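Local structure of B-agarase (Saccharophagus degradans, 4BQ2) at residues 173-181 with 630-638. The protein hydrolyses agarose chains as an exo-beta-agarase of glycoside hydrolase family 50, probably releasing short sugars from chain ends. Residues are numbered along the deposited sequence; the frame is centred on the assembly and turned at random.
Sequences VQSAMHDKT and KEGLPKQKW
E631, in the loop ahead of helix 635-638, lays its CB against S175 O of the turn 175-179, 3.6 Å away, and its chain then runs extended through CG (chi2 179°) to the carboxylate, which meets K180 coming from the opposite direction. K180 NZ gives a salt bridge to E631 OE1 at 2.8 Å, on the syn lone pair. OE1 also accepts a water held by M177 N, while OE2 accepts from two waters that K180 NZ also contacts, one of them by a weak bond from NZ. A long acid thus suits the place: its buried charge is met by a lysine and by ordered water, and NZ has a further acceptor in S83 O.

M177, an unbranched thioether, bends at chi2 and chi3 to lie along the backbone of G632, which has no side chain: SD lies 3.7 Å from G632 CA and CE 3.4 Å from G632 C. CE also reaches P634 CG at 4.0 Å. Small S175 fits beside the proline ring, its CB 3.5 Å from P634 CG, with the aliphatic part of K630 alongside; K630 NZ pairs with D606.

The contact joins the CBM-like domain, at the turn linking strands 166-174 and 180-191, to the loop between strand 624-627 and helix 635-638 of the beta-galactosidase-like region, with strand 84-92 and helix 673-688 packing against E631.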
ATOM      1  N   VAL A 173     -15.185 -11.292   3.512  1.00 16.58           N
ATOM      2  CA  VAL A 173     -15.027 -10.034   4.214  1.00 16.86           C
ATOM      3  C   VAL A 173     -13.928 -10.206   5.268  1.00 17.02           C
ATOM      4  O   VAL A 173     -14.027 -11.105   6.118  1.00 18.47           O
ATOM      5  CB  VAL A 173     -16.364  -9.641   4.845  1.00 16.25           C
ATOM      6  CG1 VAL A 173     -16.193  -8.600   5.941  1.00 16.86           C
ATOM      7  CG2 VAL A 173     -17.343  -9.152   3.777  1.00 15.85           C
ATOM      8  N   GLN A 174     -12.910  -9.336   5.237  1.00 16.51           N
ATOM      9  CA  GLN A 174     -11.659  -9.524   5.996  1.00 17.18           C
ATOM     10  C   GLN A 174     -11.362  -8.351   6.932  1.00 17.83           C
ATOM     11  O   GLN A 174     -11.478  -7.188   6.520  1.00 18.69           O
ATOM     12  CB  GLN A 174     -10.502  -9.715   5.010  1.00 18.02           C
ATOM     13  CG  GLN A 174     -10.710 -10.933   4.123  1.00 18.75           C
ATOM     14  CD  GLN A 174      -9.639 -11.151   3.066  1.00 18.02           C
ATOM     15  OE1 GLN A 174      -8.511 -10.630   3.136  1.00 18.38           O
ATOM     16  NE2 GLN A 174      -9.999 -11.930   2.064  1.00 16.86           N
ATOM     17  N   SER A 175     -10.995  -8.648   8.188  1.00 16.06           N
ATOM     18  CA  SER A 175     -10.635  -7.640   9.168  1.00 15.99           C
ATOM     19  C   SER A 175     -11.578  -6.438   9.213  1.00 16.52           C
ATOM     20  O   SER A 175     -11.135  -5.293   9.218  1.00 16.55           O
ATOM     21  CB  SER A 175      -9.192  -7.156   8.937  1.00 15.65           C
ATOM     22  OG  SER A 175      -8.286  -8.224   9.214  1.00 16.13           O
ATOM     23  N   ALA A 176     -12.880  -6.702   9.220  1.00 17.18           N
ATOM     24  CA  ALA A 176     -13.885  -5.680   9.381  1.00 17.23           C
ATOM     25  C   ALA A 176     -13.985  -5.211  10.840  1.00 18.98           C
ATOM     26  O   ALA A 176     -13.486  -5.898  11.774  1.00 20.97           O
ATOM     27  CB  ALA A 176     -15.232  -6.214   8.894  1.00 17.65           C
ATOM     28  N   MET A 177     -14.608  -4.049  11.038  1.00 18.45           N
ATOM     29  CA  MET A 177     -14.919  -3.539  12.378  1.00 18.54           C
ATOM     30  C   MET A 177     -16.372  -3.729  12.720  1.00 18.89           C
ATOM     31  O   MET A 177     -16.767  -3.467  13.850  1.00 19.19           O
ATOM     32  CB  MET A 177     -14.579  -2.065  12.482  1.00 19.09           C
ATOM     33  CG  MET A 177     -13.101  -1.746  12.235  1.00 19.54           C
ATOM     34  SD  MET A 177     -12.037  -2.287  13.598  1.00 22.22           S
ATOM     35  CE  MET A 177     -11.324  -3.754  12.905  1.00 21.41           C
ATOM     36  N   HIS A 178     -17.157  -4.203  11.747  1.00 17.25           N
ATOM     37  CA  HIS A 178     -18.605  -4.359  11.901  1.00 17.79           C
ATOM     38  C   HIS A 178     -19.034  -5.648  11.224  1.00 16.05           C
ATOM     39  O   HIS A 178     -18.409  -6.077  10.242  1.00 15.44           O
ATOM     40  CB  HIS A 178     -19.348  -3.231  11.177  1.00 17.86           C
ATOM     41  CG  HIS A 178     -18.919  -1.855  11.566  1.00 19.83           C
ATOM     42  ND1 HIS A 178     -19.161  -1.324  12.810  1.00 20.22           N
ATOM     43  CD2 HIS A 178     -18.324  -0.875  10.847  1.00 22.02           C
ATOM     44  CE1 HIS A 178     -18.714  -0.080  12.852  1.00 21.62           C
ATOM     45  NE2 HIS A 178     -18.196   0.214  11.675  1.00 22.77           N
ATOM     46  N   ASP A 179     -20.133  -6.222  11.694  1.00 15.35           N
ATOM     47  CA  ASP A 179     -20.827  -7.275  10.957  1.00 16.55           C
ATOM     48  C   ASP A 179     -21.315  -6.685   9.640  1.00 17.08           C
ATOM     49  O   ASP A 179     -21.837  -5.582   9.635  1.00 18.03           O
ATOM     50  CB  ASP A 179     -22.056  -7.757  11.749  1.00 18.42           C
ATOM     51  CG  ASP A 179     -21.669  -8.588  12.974  1.00 19.44           C
ATOM     52  OD1 ASP A 179     -20.510  -9.053  13.041  1.00 17.64           O
ATOM     53  OD2 ASP A 179     -22.541  -8.799  13.835  1.00 20.88           O
ATOM     54  N   LYS A 180     -21.105  -7.421   8.555  1.00 16.47           N
ATOM     55  CA  LYS A 180     -21.525  -7.060   7.207  1.00 16.03           C
ATOM     56  C   LYS A 180     -22.600  -8.086   6.746  1.00 17.35           C
ATOM     57  O   LYS A 180     -22.508  -9.276   7.032  1.00 17.72           O
ATOM     58  CB  LYS A 180     -20.335  -7.095   6.215  1.00 15.68           C
ATOM     59  CG  LYS A 180     -19.156  -6.166   6.551  1.00 14.74           C
ATOM     60  CD  LYS A 180     -19.630  -4.741   6.818  1.00 13.98           C
ATOM     61  CE  LYS A 180     -18.497  -3.754   7.200  1.00 14.92           C
ATOM     62  NZ  LYS A 180     -17.494  -3.626   6.086  1.00 15.22           N
ATOM     63  N   THR A 181     -23.609  -7.624   6.029  1.00 18.40           N
ATOM     64  CA  THR A 181     -24.658  -8.533   5.500  1.00 18.94           C
ATOM     65  C   THR A 181     -24.935  -8.156   4.036  1.00 19.75           C
ATOM     66  O   THR A 181     -25.110  -6.968   3.730  1.00 17.58           O
ATOM     67  CB  THR A 181     -25.965  -8.410   6.315  1.00 19.41           C
ATOM     68  OG1 THR A 181     -25.693  -8.683   7.696  1.00 21.18           O
ATOM     69  CG2 THR A 181     -27.076  -9.399   5.792  1.00 20.31           C
ATOM     70  N   LYS A 630      -6.519  -2.302   6.140  1.00 14.21           N
ATOM     71  CA  LYS A 630      -7.675  -3.086   6.555  1.00 15.31           C
ATOM     72  C   LYS A 630      -8.702  -2.037   6.968  1.00 16.02           C
ATOM     73  O   LYS A 630      -8.421  -0.831   6.911  1.00 16.07           O
ATOM     74  CB  LYS A 630      -7.319  -3.963   7.794  1.00 15.21           C
ATOM     75  CG  LYS A 630      -6.112  -4.878   7.633  1.00 17.86           C
ATOM     76  CD  LYS A 630      -6.352  -6.009   6.615  1.00 18.76           C
ATOM     77  CE  LYS A 630      -5.045  -6.752   6.400  1.00 22.37           C
ATOM     78  NZ  LYS A 630      -4.920  -7.402   5.070  1.00 27.67           N
ATOM     79  N   GLU A 631      -9.887  -2.475   7.358  1.00 15.42           N
ATOM     80  CA  GLU A 631     -10.913  -1.568   7.903  1.00 15.58           C
ATOM     81  C   GLU A 631     -10.679  -1.087   9.340  1.00 15.55           C
ATOM     82  O   GLU A 631     -11.278  -0.106   9.802  1.00 15.05           O
ATOM     83  CB  GLU A 631     -12.309  -2.191   7.703  1.00 15.39           C
ATOM     84  CG  GLU A 631     -12.613  -2.227   6.183  1.00 16.71           C
ATOM     85  CD  GLU A 631     -13.964  -2.857   5.801  1.00 18.20           C
ATOM     86  OE1 GLU A 631     -14.909  -2.835   6.621  1.00 19.02           O
ATOM     87  OE2 GLU A 631     -14.090  -3.320   4.634  1.00 20.51           O
ATOM     88  N   GLY A 632      -9.795  -1.784  10.033  1.00 15.59           N
ATOM     89  CA  GLY A 632      -9.323  -1.343  11.338  1.00 16.06           C
ATOM     90  C   GLY A 632      -8.354  -2.355  11.884  1.00 15.31           C
ATOM     91  O   GLY A 632      -7.725  -3.136  11.126  1.00 16.14           O
ATOM     92  N   LEU A 633      -8.209  -2.321  13.202  1.00 16.48           N
ATOM     93  CA  LEU A 633      -7.269  -3.170  13.906  1.00 17.15           C
ATOM     94  C   LEU A 633      -8.046  -4.207  14.722  1.00 17.04           C
ATOM     95  O   LEU A 633      -8.408  -3.942  15.870  1.00 17.58           O
ATOM     96  CB  LEU A 633      -6.354  -2.311  14.803  1.00 17.78           C
ATOM     97  CG  LEU A 633      -5.573  -1.167  14.163  1.00 17.25           C
ATOM     98  CD1 LEU A 633      -4.593  -0.630  15.235  1.00 17.61           C
ATOM     99  CD2 LEU A 633      -4.826  -1.571  12.874  1.00 16.39           C
ATOM    100  N   PRO A 634      -8.301  -5.397  14.129  1.00 19.20           N
ATOM    101  CA  PRO A 634      -9.141  -6.394  14.827  1.00 20.55           C
ATOM    102  C   PRO A 634      -8.413  -6.959  16.049  1.00 23.03           C
ATOM    103  O   PRO A 634      -7.169  -7.140  16.019  1.00 20.41           O
ATOM    104  CB  PRO A 634      -9.336  -7.507  13.780  1.00 21.86           C
ATOM    105  CG  PRO A 634      -8.929  -6.890  12.455  1.00 20.51           C
ATOM    106  CD  PRO A 634      -7.859  -5.878  12.807  1.00 18.32           C
ATOM    107  N   LYS A 635      -9.184  -7.241  17.103  1.00 24.23           N
ATOM    108  CA  LYS A 635      -8.636  -7.831  18.359  1.00 27.02           C
ATOM    109  C   LYS A 635      -7.667  -8.991  18.128  1.00 27.28           C
ATOM    110  O   LYS A 635      -6.535  -8.950  18.598  1.00 26.50           O
ATOM    111  CB  LYS A 635      -9.772  -8.290  19.295  1.00 29.09           C
ATOM    112  CG  LYS A 635      -9.299  -8.707  20.683  1.00 31.82           C
ATOM    113  CD  LYS A 635     -10.488  -9.160  21.542  1.00 35.90           C
ATOM    114  CE  LYS A 635     -10.031  -9.831  22.834  1.00 37.67           C
ATOM    115  NZ  LYS A 635     -11.009  -9.600  23.938  1.00 41.93           N
ATOM    116  N   GLN A 636      -8.114 -10.019  17.403  1.00 28.75           N
ATOM    117  CA  GLN A 636      -7.353 -11.258  17.277  1.00 29.73           C
ATOM    118  C   GLN A 636      -6.055 -11.058  16.530  1.00 29.71           C
ATOM    119  O   GLN A 636      -5.023 -11.638  16.885  1.00 27.33           O
ATOM    120  CB  GLN A 636      -8.176 -12.365  16.600  1.00 35.85           C
ATOM    121  CG  GLN A 636      -9.363 -12.848  17.437  1.00 40.59           C
ATOM    122  CD  GLN A 636      -8.936 -13.456  18.769  1.00 43.98           C
ATOM    123  OE1 GLN A 636      -9.485 -13.121  19.822  1.00 48.44           O
ATOM    124  NE2 GLN A 636      -7.935 -14.335  18.729  1.00 47.48           N
ATOM    125  N   LYS A 637      -6.102 -10.215  15.505  1.00 26.31           N
ATOM    126  CA  LYS A 637      -4.943  -9.986  14.671  1.00 24.56           C
ATOM    127  C   LYS A 637      -3.851  -9.210  15.427  1.00 22.55           C
ATOM    128  O   LYS A 637      -2.677  -9.338  15.097  1.00 24.13           O
ATOM    129  CB  LYS A 637      -5.371  -9.246  13.399  1.00 24.90           C
ATOM    130  CG  LYS A 637      -6.280 -10.064  12.491  1.00 30.28           C
ATOM    131  CD  LYS A 637      -5.560 -11.317  12.009  1.00 31.47           C
ATOM    132  CE  LYS A 637      -4.817 -11.072  10.714  1.00 35.87           C
ATOM    133  NZ  LYS A 637      -5.464 -11.839   9.616  1.00 37.69           N
ATOM    134  N   TRP A 638      -4.240  -8.423  16.433  1.00 19.70           N
ATOM    135  CA  TRP A 638      -3.283  -7.545  17.127  1.00 19.27           C
ATOM    136  C   TRP A 638      -2.972  -7.950  18.573  1.00 20.04           C
ATOM    137  O   TRP A 638      -2.272  -7.233  19.272  1.00 20.24           O
ATOM    138  CB  TRP A 638      -3.679  -6.049  16.994  1.00 17.93           C
ATOM    139  CG  TRP A 638      -3.608  -5.617  15.522  1.00 17.36           C
ATOM    140  CD1 TRP A 638      -4.644  -5.516  14.640  1.00 17.31           C
ATOM    141  CD2 TRP A 638      -2.415  -5.300  14.789  1.00 16.50           C
ATOM    142  NE1 TRP A 638      -4.164  -5.130  13.380  1.00 16.39           N
ATOM    143  CE2 TRP A 638      -2.797  -4.993  13.458  1.00 16.76           C
ATOM    144  CE3 TRP A 638      -1.062  -5.207  15.138  1.00 17.08           C
ATOM    145  CZ2 TRP A 638      -1.861  -4.610  12.474  1.00 16.03           C
ATOM    146  CZ3 TRP A 638      -0.121  -4.846  14.151  1.00 16.21           C
ATOM    147  CH2 TRP A 638      -0.530  -4.548  12.832  1.00 16.10           C
TER
HETATM  148  O   HOH W   1     -10.363  -4.813   5.817  1.00 18.68           O
HETATM  149  O   HOH W   2      -7.230  -8.619   4.821  1.00 22.12           O
HETATM  150  O   HOH W   3     -15.693  -2.434   9.141  1.00 16.39           O
HETATM  151  O   HOH W   4     -16.038  -5.192   4.480  1.00 15.61           O
HETATM  152  O   HOH W   5     -16.353  -1.982   3.627  1.00 16.33           O